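Local atomic coordinates of monoacylglycerol lipase (PDB entry 6QE2), a protein that hydrolyses monoacylglycerols to glycerol and free fatty acids, as a lipase of the alpha/beta-hydrolase clan from an archaeon. Residues F82-S87 / E234-P239. Sequence-based numbering, arbitrary orientation.
Sequences FLFGHS and EIFEDP. With LDA (lauryl dimethylamine-N-oxide), chain D; GOL (glycerol), chain C.
With CG turned anti to the backbone N in both Phe84 and His86 (chi1 168° in the histidine), the two rings reach from strand 82-86 toward Phe236. Phe236 presents its rim to each of them. Its CE1 stands over one face of the imidazole, 3.5 Å from His86 ND1, in an edge-to-face pair whose ring centroids are 5.1 Å apart and whose planes meet at 81°. Next to CE1 on the same rim, CZ and CE2 meet the far end of Phe84, which approaches from the opposite direction; Phe84 CZ lies 3.8 Å from Phe236 CE2, an apolar contact of edge with edge. The other face of the imidazole has Ser87 CB above it near the rim, so the ring sits between that carbon and the phenylalanine. Both its nitrogens are engaged: ND1 is hydrogen-bonded to Ser110, while His86 NE2 donates to glycerol O2, which lies in the ring plane, at 2.8 Å with an N-H...O angle of 150°. Together these partners should hold the imidazole's rotation. The extended chain of Glu234 crosses His86 at about a right angle, with Glu234 CG 3.8 Å from His86 NE2, and Glu234 OE2 accepts from glycerol O2 at 2.8 Å. One hydroxyl thus bridges His86 NE2 and Glu234 OE2, which do not touch directly. Glu234 OE2 also forms a salt bridge with Arg28, which probably stabilises the carboxylate as an anion. Ser87, whose OG is hydrogen-bonded to His233, follows the strand and precedes a helix; its positive phi is consistent with the strained nucleophile elbow (GxSxG) of alpha/beta-hydrolases. The contact therefore joins that probable elbow to the loop just after His233, a probable triad histidine, beside the glycerol-occupied pocket.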
# COMPACT_ATOMS: atom_id res chain seq x y z
N PHE A 82 -7.40 12.14 -0.94
CA PHE A 82 -7.20 10.90 -1.67
C PHE A 82 -6.21 10.02 -0.91
O PHE A 82 -5.34 10.52 -0.20
CB PHE A 82 -6.68 11.17 -3.08
CG PHE A 82 -7.67 11.83 -3.98
CD1 PHE A 82 -7.70 13.21 -4.12
CD2 PHE A 82 -8.58 11.07 -4.70
CE1 PHE A 82 -8.62 13.82 -4.96
CE2 PHE A 82 -9.49 11.67 -5.54
CZ PHE A 82 -9.51 13.05 -5.67
N LEU A 83 -6.34 8.71 -1.07
CA LEU A 83 -5.38 7.76 -0.53
C LEU A 83 -4.61 7.07 -1.65
O LEU A 83 -5.19 6.69 -2.67
CB LEU A 83 -6.07 6.68 0.32
CG LEU A 83 -6.98 7.13 1.46
CD1 LEU A 83 -7.53 5.89 2.17
CD2 LEU A 83 -6.22 8.00 2.43
N PHE A 84 -3.30 6.93 -1.47
CA PHE A 84 -2.46 6.11 -2.33
C PHE A 84 -1.70 5.13 -1.47
O PHE A 84 -0.98 5.54 -0.55
CB PHE A 84 -1.47 6.96 -3.15
CG PHE A 84 -0.52 6.12 -3.96
CD1 PHE A 84 -0.88 5.69 -5.22
CD2 PHE A 84 0.70 5.71 -3.45
CE1 PHE A 84 -0.04 4.89 -5.97
CE2 PHE A 84 1.55 4.92 -4.19
CZ PHE A 84 1.18 4.51 -5.45
N GLY A 85 -1.82 3.84 -1.77
CA GLY A 85 -1.12 2.82 -1.01
C GLY A 85 -0.53 1.78 -1.93
O GLY A 85 -1.08 1.49 -3.00
N HIS A 86 0.60 1.21 -1.51
CA HIS A 86 1.28 0.17 -2.28
C HIS A 86 1.43 -1.10 -1.45
O HIS A 86 1.91 -1.05 -0.31
CB HIS A 86 2.65 0.64 -2.76
CG HIS A 86 3.50 -0.46 -3.30
ND1 HIS A 86 3.25 -1.06 -4.52
CD2 HIS A 86 4.58 -1.09 -2.78
CE1 HIS A 86 4.15 -2.00 -4.73
NE2 HIS A 86 4.97 -2.05 -3.69
N SER A 87 1.01 -2.23 -2.03
CA SER A 87 1.19 -3.57 -1.45
C SER A 87 0.45 -3.70 -0.12
O SER A 87 -0.80 -3.63 -0.13
CB SER A 87 2.71 -3.81 -1.39
OG SER A 87 2.93 -5.23 -1.24
N GLU A 234 6.73 -4.22 -8.05
CA GLU A 234 6.95 -2.77 -8.05
C GLU A 234 7.00 -2.30 -9.49
O GLU A 234 7.95 -2.60 -10.22
CB GLU A 234 8.22 -2.41 -7.30
CG GLU A 234 8.11 -2.65 -5.81
CD GLU A 234 9.33 -2.21 -5.04
OE1 GLU A 234 10.27 -1.67 -5.66
OE2 GLU A 234 9.36 -2.41 -3.81
N ILE A 235 5.96 -1.56 -9.91
CA ILE A 235 5.94 -0.98 -11.25
C ILE A 235 6.67 0.36 -11.29
O ILE A 235 7.01 0.82 -12.39
CB ILE A 235 4.49 -0.85 -11.74
CG1 ILE A 235 3.71 -2.13 -11.44
CG2 ILE A 235 4.43 -0.59 -13.24
CD1 ILE A 235 2.21 -1.99 -11.59
N PHE A 236 6.95 0.96 -10.12
CA PHE A 236 7.45 2.34 -10.04
C PHE A 236 8.71 2.56 -10.85
O PHE A 236 8.89 3.62 -11.46
CB PHE A 236 7.73 2.71 -8.58
CG PHE A 236 6.53 2.64 -7.69
CD1 PHE A 236 6.19 1.46 -7.06
CD2 PHE A 236 5.75 3.77 -7.46
CE1 PHE A 236 5.09 1.39 -6.23
CE2 PHE A 236 4.65 3.70 -6.63
CZ PHE A 236 4.31 2.51 -6.02
N GLU A 237 9.63 1.60 -10.77
CA GLU A 237 10.90 1.69 -11.46
C GLU A 237 11.05 0.72 -12.63
O GLU A 237 12.16 0.51 -13.12
CB GLU A 237 12.05 1.52 -10.46
CG GLU A 237 11.86 2.32 -9.18
CD GLU A 237 13.05 2.25 -8.25
OE1 GLU A 237 14.09 2.87 -8.57
OE2 GLU A 237 12.95 1.58 -7.21
N ASP A 238 9.95 0.13 -13.08
CA ASP A 238 10.01 -0.81 -14.19
C ASP A 238 10.53 -0.06 -15.40
O ASP A 238 10.09 1.05 -15.69
CB ASP A 238 8.62 -1.36 -14.48
CG ASP A 238 8.65 -2.54 -15.44
OD1 ASP A 238 8.38 -2.34 -16.64
OD2 ASP A 238 8.94 -3.66 -14.98
N PRO A 239 11.44 -0.73 -16.16
CA PRO A 239 12.03 -0.12 -17.37
C PRO A 239 11.01 0.20 -18.42
O PRO A 239 11.04 1.29 -19.00
CB PRO A 239 13.02 -1.21 -17.84
CG PRO A 239 13.30 -2.07 -16.58
CD PRO A 239 11.95 -2.12 -15.95
N1 LDA D . 2.87 -8.07 1.24
O1 LDA D . 2.27 -6.99 1.34
CM1 LDA D . 4.30 -7.83 1.32
CM2 LDA D . 2.53 -8.71 -0.02
C1 LDA D . 2.48 -8.94 2.33
C2 LDA D . 3.52 -10.04 2.42
C3 LDA D . 3.37 -10.79 3.73
C4 LDA D . 4.29 -11.99 3.76
C5 LDA D . 3.95 -12.89 4.93
C6 LDA D . 5.09 -13.84 5.23
C7 LDA D . 4.64 -14.87 6.26
C8 LDA D . 5.36 -14.64 7.57
C9 LDA D . 4.38 -14.61 8.73
C10 LDA D . 4.57 -15.83 9.62
C11 LDA D . 3.87 -15.65 10.96
C12 LDA D . 3.79 -14.19 11.33
C1 GOL C . 7.92 -2.99 -0.28
O1 GOL C . 8.80 -3.50 0.70
C2 GOL C . 7.93 -3.94 -1.46
O2 GOL C . 7.10 -3.45 -2.50
C3 GOL C . 7.41 -5.27 -0.95
O3 GOL C . 6.03 -5.11 -0.66